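Local coordinates for arylalkylamine N-Acetyltransferase like 5b (Aedes aegypti, PDB 4FD4), which probably transfers acyl groups from coenzyme A thioesters to the amines of arylalkylamines such as serotonin and dopamine, at residues Glu22-Ile27 with Val75-Pro80; Leu9-Leu14 with Leu148-Asp153; Asp15-Val20 with Ser54-Gly59; Glu32-Ser37 with Asp166-Phe171. All coordinates share one frame; numbering follows the deposited sequence.

Contact 1. Residues Glu22-Ile27 with Val75-Pro80; sequences EILHRI and VSIAGP
The axes of helix segment Glu22-Ile27 and strand segment Val75-Pro80 come within 9.8 Å and cross at -111°, with Ile23 and Val75 forming the closest CA pair. Three side chains at the Val75 end carry most of the contact. Val75 points toward the helix, and its CG1 occupies the position between the backbone N and the carbonyl carbon (chi1 58°). From there CG1 meets both branches of Ile23, while Ile23 CG2 also rests 4.0 Å from Val75 CB as the two side chains slide past each other in opposite directions. Leu24 leaves the helix less directly, but its end swings in. The Leu24 and Val75 side chains cross at about a right angle, with Leu24 CD2 4.1 Å from Val75 CG1. The other branch, CD1, reaches on to Ile77, where it is 4.1 Å from Ile77 CD1. On another side of the helix, Arg26 NH2 bonds to Glu22 OE2 through the syn lone pair at 3.0 Å, and Arg26 NH1 makes a salt bridge to Asp135. Ser76 points away from the helix and bonds to Ile131 O and Gln151 NE2. In this contact helix 17-28 meets the central GNAT sheet through branched aliphatic side chains. The absence of any hydrogen bond between the segments is consistent with cohesion by van der Waals contact and burial of apolar surface.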
# COMPACT_ATOMS: atom_id res chain seq x y z
N GLU A 22 10.40 7.28 9.65
CA GLU A 22 10.33 6.62 10.94
C GLU A 22 9.05 5.87 11.15
O GLU A 22 9.10 4.79 11.63
CB GLU A 22 10.52 7.57 12.12
CG GLU A 22 10.61 6.85 13.49
CD GLU A 22 9.25 6.53 14.19
OE1 GLU A 22 8.25 7.26 14.04
OE2 GLU A 22 9.19 5.56 14.94
N ILE A 23 7.91 6.47 10.81
CA ILE A 23 6.68 5.74 11.09
C ILE A 23 6.66 4.46 10.26
O ILE A 23 6.23 3.39 10.74
CB ILE A 23 5.39 6.63 10.94
CG1 ILE A 23 4.14 5.84 11.35
CG2 ILE A 23 5.29 7.24 9.56
CD1 ILE A 23 3.94 5.74 12.85
N LEU A 24 7.20 4.53 9.03
CA LEU A 24 7.20 3.33 8.20
C LEU A 24 8.07 2.26 8.85
O LEU A 24 7.69 1.09 8.90
CB LEU A 24 7.71 3.63 6.77
CG LEU A 24 6.78 4.43 5.86
CD1 LEU A 24 7.49 4.74 4.54
CD2 LEU A 24 5.46 3.69 5.60
N HIS A 25 9.22 2.66 9.36
CA HIS A 25 10.11 1.69 10.01
C HIS A 25 9.38 1.06 11.20
O HIS A 25 9.56 -0.12 11.48
CB HIS A 25 11.35 2.40 10.55
CG HIS A 25 12.51 2.44 9.61
ND1 HIS A 25 13.70 1.78 9.87
CD2 HIS A 25 12.69 3.08 8.43
CE1 HIS A 25 14.55 2.01 8.88
NE2 HIS A 25 13.97 2.80 8.00
N ARG A 26 8.56 1.85 11.89
CA ARG A 26 8.12 1.44 13.24
C ARG A 26 6.88 0.55 13.22
O ARG A 26 6.82 -0.47 13.90
CB ARG A 26 7.86 2.67 14.12
CG ARG A 26 7.80 2.38 15.62
CD ARG A 26 7.51 3.64 16.44
NE ARG A 26 6.08 3.96 16.47
CZ ARG A 26 5.57 5.16 16.21
NH1 ARG A 26 4.25 5.35 16.26
NH2 ARG A 26 6.37 6.18 15.91
N ILE A 27 5.89 0.93 12.42
CA ILE A 27 4.61 0.24 12.45
C ILE A 27 4.24 -0.44 11.14
O ILE A 27 3.36 -1.31 11.12
CB ILE A 27 3.46 1.20 12.83
CG1 ILE A 27 3.23 2.25 11.75
CG2 ILE A 27 3.74 1.87 14.19
CD1 ILE A 27 1.92 3.01 11.91
N VAL A 75 -0.11 6.19 9.05
CA VAL A 75 0.33 6.71 7.74
C VAL A 75 -0.35 5.93 6.62
O VAL A 75 -0.65 4.75 6.77
CB VAL A 75 1.87 6.63 7.60
CG1 VAL A 75 2.34 5.18 7.78
CG2 VAL A 75 2.37 7.22 6.21
N SER A 76 -0.64 6.62 5.52
CA SER A 76 -1.18 5.98 4.33
C SER A 76 -0.50 6.58 3.12
O SER A 76 -0.40 7.80 2.98
CB SER A 76 -2.69 6.18 4.22
OG SER A 76 -3.16 5.57 3.02
N ILE A 77 -0.04 5.72 2.23
CA ILE A 77 0.66 6.19 1.04
C ILE A 77 -0.07 5.69 -0.19
O ILE A 77 -0.39 4.50 -0.32
CB ILE A 77 2.13 5.76 1.06
CG1 ILE A 77 2.80 6.32 2.32
CG2 ILE A 77 2.85 6.24 -0.21
CD1 ILE A 77 4.28 6.16 2.37
N ALA A 78 -0.37 6.63 -1.08
CA ALA A 78 -1.13 6.32 -2.29
C ALA A 78 -0.50 7.05 -3.47
O ALA A 78 0.27 8.00 -3.29
CB ALA A 78 -2.56 6.74 -2.12
N GLY A 79 -0.84 6.64 -4.68
CA GLY A 79 -0.33 7.29 -5.88
C GLY A 79 -1.19 6.87 -7.06
O GLY A 79 -1.98 5.93 -6.93
N PRO A 80 -1.03 7.54 -8.21
CA PRO A 80 -1.84 7.18 -9.37
C PRO A 80 -1.36 5.86 -9.95
O PRO A 80 -0.19 5.52 -9.84
CB PRO A 80 -1.60 8.33 -10.36
CG PRO A 80 -0.21 8.86 -9.98
CD PRO A 80 -0.06 8.62 -8.49

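Contact 2. Residues Leu9-Leu14 with Leu148-Asp153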
# COMPACT_ATOMS: atom_id res chain seq x y z
N LEU A 9 -5.37 14.49 11.22
CA LEU A 9 -5.03 13.86 9.94
C LEU A 9 -4.65 14.95 8.96
O LEU A 9 -5.35 15.96 8.85
CB LEU A 9 -6.22 13.09 9.37
CG LEU A 9 -6.66 11.76 9.97
CD1 LEU A 9 -6.10 10.60 9.18
CD2 LEU A 9 -6.33 11.64 11.46
N ARG A 10 -3.55 14.75 8.22
CA ARG A 10 -3.17 15.72 7.20
C ARG A 10 -2.17 15.14 6.23
O ARG A 10 -1.62 14.07 6.46
CB ARG A 10 -2.57 16.96 7.85
CG ARG A 10 -1.32 16.63 8.68
CD ARG A 10 -0.81 17.85 9.39
NE ARG A 10 0.35 17.55 10.23
CZ ARG A 10 1.59 17.41 9.78
NH1 ARG A 10 1.86 17.53 8.47
NH2 ARG A 10 2.57 17.14 10.63
N VAL A 11 -1.90 15.86 5.15
CA VAL A 11 -0.90 15.43 4.18
C VAL A 11 0.50 15.74 4.73
O VAL A 11 0.72 16.79 5.35
CB VAL A 11 -1.17 16.09 2.80
CG1 VAL A 11 0.04 15.98 1.88
CG2 VAL A 11 -2.41 15.45 2.14
N ALA A 12 1.44 14.81 4.55
CA ALA A 12 2.82 15.02 5.01
C ALA A 12 3.53 16.02 4.09
O ALA A 12 3.35 15.98 2.88
CB ALA A 12 3.57 13.70 5.04
N ARG A 13 4.33 16.91 4.67
CA ARG A 13 5.13 17.86 3.90
C ARG A 13 6.46 17.22 3.52
O ARG A 13 6.93 16.28 4.18
CB ARG A 13 5.41 19.12 4.71
CG ARG A 13 4.19 19.85 5.25
CD ARG A 13 4.59 21.22 5.82
NE ARG A 13 5.64 21.11 6.83
CZ ARG A 13 5.40 20.83 8.11
NH1 ARG A 13 4.16 20.65 8.53
NH2 ARG A 13 6.41 20.73 8.97
N LEU A 14 7.08 17.73 2.45
CA LEU A 14 8.37 17.20 2.03
C LEU A 14 9.42 17.27 3.15
O LEU A 14 10.19 16.33 3.36
CB LEU A 14 8.85 17.93 0.78
CG LEU A 14 10.16 17.41 0.18
CD1 LEU A 14 10.05 15.92 -0.12
CD2 LEU A 14 10.52 18.18 -1.07
N LEU A 148 -8.15 5.95 5.60
CA LEU A 148 -8.68 5.52 4.31
C LEU A 148 -9.70 6.52 3.80
O LEU A 148 -9.73 6.84 2.61
CB LEU A 148 -9.34 4.13 4.43
CG LEU A 148 -9.28 3.11 3.28
CD1 LEU A 148 -10.60 2.35 3.17
CD2 LEU A 148 -8.87 3.70 1.93
N GLN A 149 -10.55 7.01 4.68
CA GLN A 149 -11.55 7.99 4.26
C GLN A 149 -10.87 9.26 3.80
O GLN A 149 -11.32 9.91 2.86
CB GLN A 149 -12.52 8.34 5.39
CG GLN A 149 -13.58 9.34 4.93
CD GLN A 149 -14.55 8.69 3.97
OE1 GLN A 149 -15.18 7.69 4.30
NE2 GLN A 149 -14.64 9.22 2.75
N PHE A 150 -9.79 9.64 4.48
CA PHE A 150 -9.07 10.84 4.10
C PHE A 150 -8.52 10.62 2.69
O PHE A 150 -8.63 11.51 1.84
CB PHE A 150 -7.97 11.17 5.13
CG PHE A 150 -7.29 12.51 4.91
CD1 PHE A 150 -7.40 13.54 5.85
CD2 PHE A 150 -6.52 12.75 3.77
CE1 PHE A 150 -6.78 14.78 5.66
CE2 PHE A 150 -5.89 13.99 3.57
CZ PHE A 150 -6.01 15.00 4.51
N GLN A 151 -7.97 9.44 2.42
CA GLN A 151 -7.43 9.17 1.07
C GLN A 151 -8.54 9.20 0.01
O GLN A 151 -8.35 9.70 -1.10
CB GLN A 151 -6.66 7.84 1.05
CG GLN A 151 -5.29 7.87 1.75
CD GLN A 151 -4.20 8.57 0.93
OE1 GLN A 151 -4.49 9.41 0.07
NE2 GLN A 151 -2.94 8.20 1.18
N MET A 152 -9.71 8.66 0.35
CA MET A 152 -10.85 8.74 -0.57
C MET A 152 -11.26 10.19 -0.87
O MET A 152 -11.43 10.56 -2.02
CB MET A 152 -12.06 7.98 0.00
CG MET A 152 -11.95 6.47 -0.07
SD MET A 152 -13.25 5.66 0.92
CE MET A 152 -13.11 3.97 0.31
N ASP A 153 -11.41 10.99 0.18
CA ASP A 153 -11.82 12.38 0.05
C ASP A 153 -10.82 13.18 -0.77
O ASP A 153 -11.19 13.99 -1.64
CB ASP A 153 -11.97 13.02 1.44
CG ASP A 153 -13.10 12.40 2.24
OD1 ASP A 153 -13.95 11.72 1.63
OD2 ASP A 153 -13.14 12.60 3.48
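The ring of Phe150 is approached obliquely by three consecutive strand residues, Leu9, Arg10 and Val11. Leu9 lies along one flank: its CB is 3.7 Å from Phe150 CD1, and its carbonyl O is likewise 3.7 Å from Phe150 CE1. At the far end of the ring, Phe150 CZ approaches the backbone, 4.0 Å from Arg10 CA. Val11 takes the remaining flank, where its side chain crosses that of Phe150 at about a right angle and Val11 CG2 lies 4.0 Å from Phe150 CE2. The aromatic group is carried out to the strand because its CG stands anti to the backbone N (chi1 -172°), and it supplies more than half of the 161 Å² buried here. No hydrogen bond joins the two segments. Polar side chains nearby find partners away from the ring: Gln149 NE2 reaches Asp153 OD1 at 2.8 Å, one turn along the helix and from above the carboxylate plane, while Arg10 points away from the helix and makes salt bridges to Glu16 and Glu65. The axes of strand segment 9-11 and helix segment 148-153 approach to 9.6 Å, their directions 44° apart. Strand 7-11 is the outermost strand at its end of the sheet, hydrogen-bonded through Arg10 to Val63 of strand 61-66. Helix 143-158 packs against both strands: Phe150 also touches Val62, Leu9 packs on Arg146 and Leu147, and Val11 on Leu154.

Contact 3. Residues Asp15-Val20 with Ser54-Gly59; sequences DELEQV and SFVEQG
This is a small, largely buried aliphatic contact in which the first turn of helix 17-28 receives one valine, Val56, from the loop that joins helix 46-53 to strand 61-66. About half of the 154 Å² buried between the segments belongs to Val56, whose CB is directed toward the helix. Leu17 and Val20 receive it, three residues apart and so on roughly the same side of the helix. Leu17 starts off to one side, but CG stands anti to its backbone N (chi1 -167°), which brings CD1 within 4.0 Å of Val56 CB. Val20 CG2 meets Val56 CG2 at 4.0 Å, and the two valines slide past each other in opposite directions. Val56 CG2 therefore touches both helix residues. In the GNAT fold this helix covers one face of the central sheet, and the packing extends to that sheet, since Val20 and Val56 both touch Val61 of strand 61-66; Leu53 closes in on Leu17 and Val20. Residues Val56-Gly59 form a type I turn with Gly59 N 3.0 Å from Val56 O. Gly59 ends the turn at a positive phi of 69°, and strand 61-66 follows shortly after. On the helix side, Glu16 occupies the N-cap position, and Val20 N donates to Glu16 O at 3.0 Å. Phe55 instead leads its ring away from Leu17 and Val20, onto Ile77 and edge-to-face with Phe51.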
# COMPACT_ATOMS: atom_id res chain seq x y z
N ASP A 15 9.41 18.37 3.90
CA ASP A 15 10.39 18.54 4.97
C ASP A 15 10.18 17.51 6.09
O ASP A 15 11.00 17.40 7.00
CB ASP A 15 10.35 19.99 5.52
CG ASP A 15 9.01 20.36 6.12
OD1 ASP A 15 8.16 20.95 5.41
OD2 ASP A 15 8.78 20.07 7.31
N GLU A 16 9.11 16.72 5.99
CA GLU A 16 8.82 15.73 7.01
C GLU A 16 9.17 14.31 6.56
O GLU A 16 8.81 13.32 7.20
CB GLU A 16 7.35 15.80 7.42
CG GLU A 16 6.96 17.14 8.02
CD GLU A 16 5.51 17.17 8.45
OE1 GLU A 16 4.63 17.04 7.57
OE2 GLU A 16 5.25 17.29 9.67
N LEU A 17 9.87 14.22 5.44
CA LEU A 17 10.28 12.92 4.92
C LEU A 17 10.85 12.00 6.02
O LEU A 17 10.47 10.82 6.13
CB LEU A 17 11.29 13.11 3.79
CG LEU A 17 11.57 11.87 2.95
CD1 LEU A 17 10.82 11.91 1.63
CD2 LEU A 17 13.06 11.75 2.73
N GLU A 18 11.73 12.52 6.86
CA GLU A 18 12.34 11.67 7.88
C GLU A 18 11.31 11.13 8.88
O GLU A 18 11.35 9.94 9.25
CB GLU A 18 13.52 12.36 8.59
CG GLU A 18 14.82 12.31 7.79
CD GLU A 18 15.17 10.90 7.30
OE1 GLU A 18 15.15 9.95 8.12
OE2 GLU A 18 15.46 10.74 6.09
N GLN A 19 10.36 11.96 9.29
CA GLN A 19 9.31 11.44 10.17
C GLN A 19 8.49 10.37 9.45
O GLN A 19 8.09 9.37 10.06
CB GLN A 19 8.41 12.56 10.70
CG GLN A 19 9.14 13.54 11.61
CD GLN A 19 9.79 14.67 10.84
OE1 GLN A 19 10.88 14.51 10.28
NE2 GLN A 19 9.12 15.82 10.79
N VAL A 20 8.25 10.54 8.15
CA VAL A 20 7.46 9.54 7.44
C VAL A 20 8.31 8.27 7.48
O VAL A 20 7.82 7.19 7.83
CB VAL A 20 7.14 9.97 5.99
CG1 VAL A 20 6.38 8.86 5.25
CG2 VAL A 20 6.30 11.27 6.00
N SER A 54 9.04 8.20 -2.12
CA SER A 54 8.92 9.01 -3.33
C SER A 54 7.54 9.69 -3.39
O SER A 54 7.37 10.66 -4.11
CB SER A 54 9.15 8.18 -4.59
OG SER A 54 8.11 7.23 -4.76
N PHE A 55 6.57 9.21 -2.61
CA PHE A 55 5.23 9.81 -2.67
C PHE A 55 5.04 11.07 -1.83
O PHE A 55 4.09 11.83 -2.06
CB PHE A 55 4.14 8.77 -2.37
CG PHE A 55 4.10 7.66 -3.37
CD1 PHE A 55 4.72 6.45 -3.10
CD2 PHE A 55 3.48 7.84 -4.61
CE1 PHE A 55 4.70 5.41 -4.03
CE2 PHE A 55 3.46 6.83 -5.55
CZ PHE A 55 4.07 5.60 -5.27
N VAL A 56 5.92 11.31 -0.86
CA VAL A 56 5.75 12.49 0.01
C VAL A 56 5.72 13.77 -0.81
O VAL A 56 4.86 14.62 -0.60
CB VAL A 56 6.87 12.59 1.06
CG1 VAL A 56 6.79 13.94 1.79
CG2 VAL A 56 6.78 11.44 2.04
N GLU A 57 6.65 13.92 -1.74
CA GLU A 57 6.71 15.12 -2.56
C GLU A 57 5.44 15.28 -3.41
O GLU A 57 5.05 16.40 -3.75
CB GLU A 57 7.96 15.13 -3.44
CG GLU A 57 7.94 14.12 -4.58
CD GLU A 57 9.32 13.89 -5.18
OE1 GLU A 57 9.67 12.71 -5.44
OE2 GLU A 57 10.06 14.88 -5.40
N GLN A 58 4.80 14.17 -3.75
CA GLN A 58 3.58 14.21 -4.57
C GLN A 58 2.33 14.64 -3.79
O GLN A 58 1.25 14.77 -4.38
CB GLN A 58 3.34 12.87 -5.26
CG GLN A 58 4.52 12.37 -6.09
CD GLN A 58 4.28 11.01 -6.73
OE1 GLN A 58 3.17 10.69 -7.14
NE2 GLN A 58 5.35 10.22 -6.83
N GLY A 59 2.48 14.84 -2.48
CA GLY A 59 1.37 15.26 -1.63
C GLY A 59 0.28 14.22 -1.44
O GLY A 59 -0.87 14.56 -1.15

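Contact 4. Residues Glu32-Ser37 with Asp166-Phe171. With GOL (glycerol), chain D.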
# COMPACT_ATOMS: atom_id res chain seq x y z
N GLU A 32 4.06 -5.79 7.79
CA GLU A 32 3.49 -6.00 6.45
C GLU A 32 3.68 -7.43 5.95
O GLU A 32 4.80 -7.93 5.88
CB GLU A 32 4.07 -4.99 5.44
CG GLU A 32 3.81 -5.32 3.96
CD GLU A 32 2.35 -5.58 3.64
OE1 GLU A 32 1.46 -4.91 4.23
OE2 GLU A 32 2.08 -6.47 2.79
N GLY A 33 2.57 -8.09 5.64
CA GLY A 33 2.59 -9.48 5.23
C GLY A 33 3.56 -9.78 4.09
O GLY A 33 4.34 -10.73 4.15
N ILE A 34 3.52 -8.97 3.04
CA ILE A 34 4.41 -9.20 1.91
C ILE A 34 5.89 -9.19 2.32
O ILE A 34 6.60 -10.16 2.11
CB ILE A 34 4.13 -8.24 0.73
CG1 ILE A 34 2.74 -8.55 0.15
CG2 ILE A 34 5.19 -8.36 -0.35
CD1 ILE A 34 2.26 -7.56 -0.90
N THR A 35 6.34 -8.10 2.95
CA THR A 35 7.76 -7.97 3.31
C THR A 35 8.27 -9.03 4.32
O THR A 35 9.36 -9.56 4.13
CB THR A 35 8.11 -6.50 3.72
OG1 THR A 35 9.21 -6.46 4.64
CG2 THR A 35 6.93 -5.82 4.33
N ILE A 36 7.49 -9.37 5.35
CA ILE A 36 7.97 -10.34 6.35
C ILE A 36 7.76 -11.81 5.99
O ILE A 36 8.33 -12.70 6.63
CB ILE A 36 7.40 -10.08 7.78
CG1 ILE A 36 5.90 -10.36 7.82
CG2 ILE A 36 7.72 -8.66 8.24
CD1 ILE A 36 5.36 -10.53 9.24
N SER A 37 6.96 -12.09 4.97
CA SER A 37 6.78 -13.48 4.54
C SER A 37 7.86 -13.92 3.55
O SER A 37 7.93 -15.09 3.17
CB SER A 37 5.40 -13.67 3.93
OG SER A 37 5.36 -13.18 2.60
N ASP A 166 -4.35 -2.72 -2.42
CA ASP A 166 -4.01 -4.10 -2.16
C ASP A 166 -4.00 -4.29 -0.64
O ASP A 166 -3.10 -3.80 0.04
CB ASP A 166 -2.64 -4.44 -2.75
CG ASP A 166 -2.59 -4.25 -4.26
OD1 ASP A 166 -3.59 -4.58 -4.94
OD2 ASP A 166 -1.56 -3.75 -4.76
N PHE A 167 -5.03 -4.95 -0.13
CA PHE A 167 -5.22 -5.10 1.30
C PHE A 167 -4.82 -6.49 1.77
O PHE A 167 -5.41 -7.50 1.36
CB PHE A 167 -6.66 -4.76 1.66
CG PHE A 167 -7.04 -3.35 1.29
CD1 PHE A 167 -6.57 -2.28 2.02
CD2 PHE A 167 -7.83 -3.10 0.17
CE1 PHE A 167 -6.90 -0.98 1.67
CE2 PHE A 167 -8.17 -1.81 -0.18
CZ PHE A 167 -7.70 -0.75 0.57
N THR A 168 -3.78 -6.51 2.57
CA THR A 168 -3.11 -7.71 2.97
C THR A 168 -3.59 -8.26 4.29
O THR A 168 -3.25 -9.33 4.62
CB THR A 168 -1.59 -7.49 3.06
OG1 THR A 168 -1.11 -6.83 1.89
CG2 THR A 168 -0.88 -8.81 3.15
N SER A 169 -4.40 -7.53 5.02
CA SER A 169 -4.91 -8.01 6.30
C SER A 169 -6.41 -8.06 6.39
O SER A 169 -7.13 -7.52 5.56
CB SER A 169 -4.36 -7.22 7.44
OG SER A 169 -4.76 -5.89 7.39
N VAL A 170 -6.89 -8.75 7.40
CA VAL A 170 -8.29 -8.95 7.47
C VAL A 170 -8.94 -7.63 7.84
O VAL A 170 -9.94 -7.26 7.28
CB VAL A 170 -8.65 -10.04 8.48
CG1 VAL A 170 -8.00 -9.78 9.78
CG2 VAL A 170 -10.11 -10.09 8.65
N PHE A 171 -8.37 -6.93 8.79
CA PHE A 171 -8.95 -5.67 9.20
C PHE A 171 -9.26 -4.83 7.95
O PHE A 171 -10.38 -4.46 7.61
CB PHE A 171 -7.92 -4.93 10.04
CG PHE A 171 -6.72 -5.77 10.48
CD1 PHE A 171 -5.60 -5.15 11.04
CD2 PHE A 171 -6.71 -7.16 10.36
CE1 PHE A 171 -4.47 -5.92 11.44
CE2 PHE A 171 -5.61 -7.92 10.80
CZ PHE A 171 -4.48 -7.32 11.32
C1 GOL D . -2.75 -2.60 2.89
O1 GOL D . -3.28 -3.56 3.78
C2 GOL D . -1.26 -2.53 3.17
O2 GOL D . -0.98 -1.29 3.81
C3 GOL D . -0.51 -2.67 1.85
O3 GOL D . 0.79 -3.17 2.09
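The side chain of Glu32 crosses that of Thr168 at about a right angle, and Thr168 OG1 donates a weak hydrogen bond of 3.3 Å to Glu32 OE2. The same oxygen takes a much firmer bond from Ile34 N, 2.9 Å long and 164° at the hydrogen, arriving 40° out of the carboxylate plane. Glu32 is thus the N-cap of helix 33-37. A bend at chi2 (52°) folds its chain back so that one carboxylate oxygen serves the helix start and the loop residue Thr168. Beside it, Gly33 presents only its backbone, and Thr168 CG2 comes to 4.1 Å from Gly33 CA. The second carboxylate oxygen turns to a glycerol, whose O3 makes a weak bond of 2.8 Å to Glu32 OE1. Thr168 N holds the other end of the molecule, donating to glycerol O1 at 3.2 Å. Leu132 N and Tyr28 OH bind the glycerol too, so it bridges strand 126-134 and the loop just after strand 162-167. In GNAT enzymes these two parallel strands splay apart to admit the acyl-CoA thioester; the glycerol, probably from the crystallisation liquor, is consistent with that cleft. Asp166 O and Phe167 also touch the glycerol, with Phe167 CD1 3.9 Å from glycerol C1. Ile34 also packs on Ile104 and Leu107 of helix 99-115.

Overall arrangement
Contacts 1 and 3 share helix 17-28, and both are buried and aliphatic, without a hydrogen bond between their segments. Contact 2 is a surface contact built round one aromatic ring, and its helix takes the opposite face of the sheet from helix 17-28. Contacts 1 and 2 meet through a polar pair across strand 71-81, a charged pair links contacts 2 and 3, and apolar packing joins contact 3 to contact 1. Contact 4, partly buried, lies across the chain's centre from contacts 2 and 3, about 21 and 22 Å away between centres. It alone has a hydrogen bond between its segments, a weak one, and its polar chemistry suits the edge of a ligand cleft.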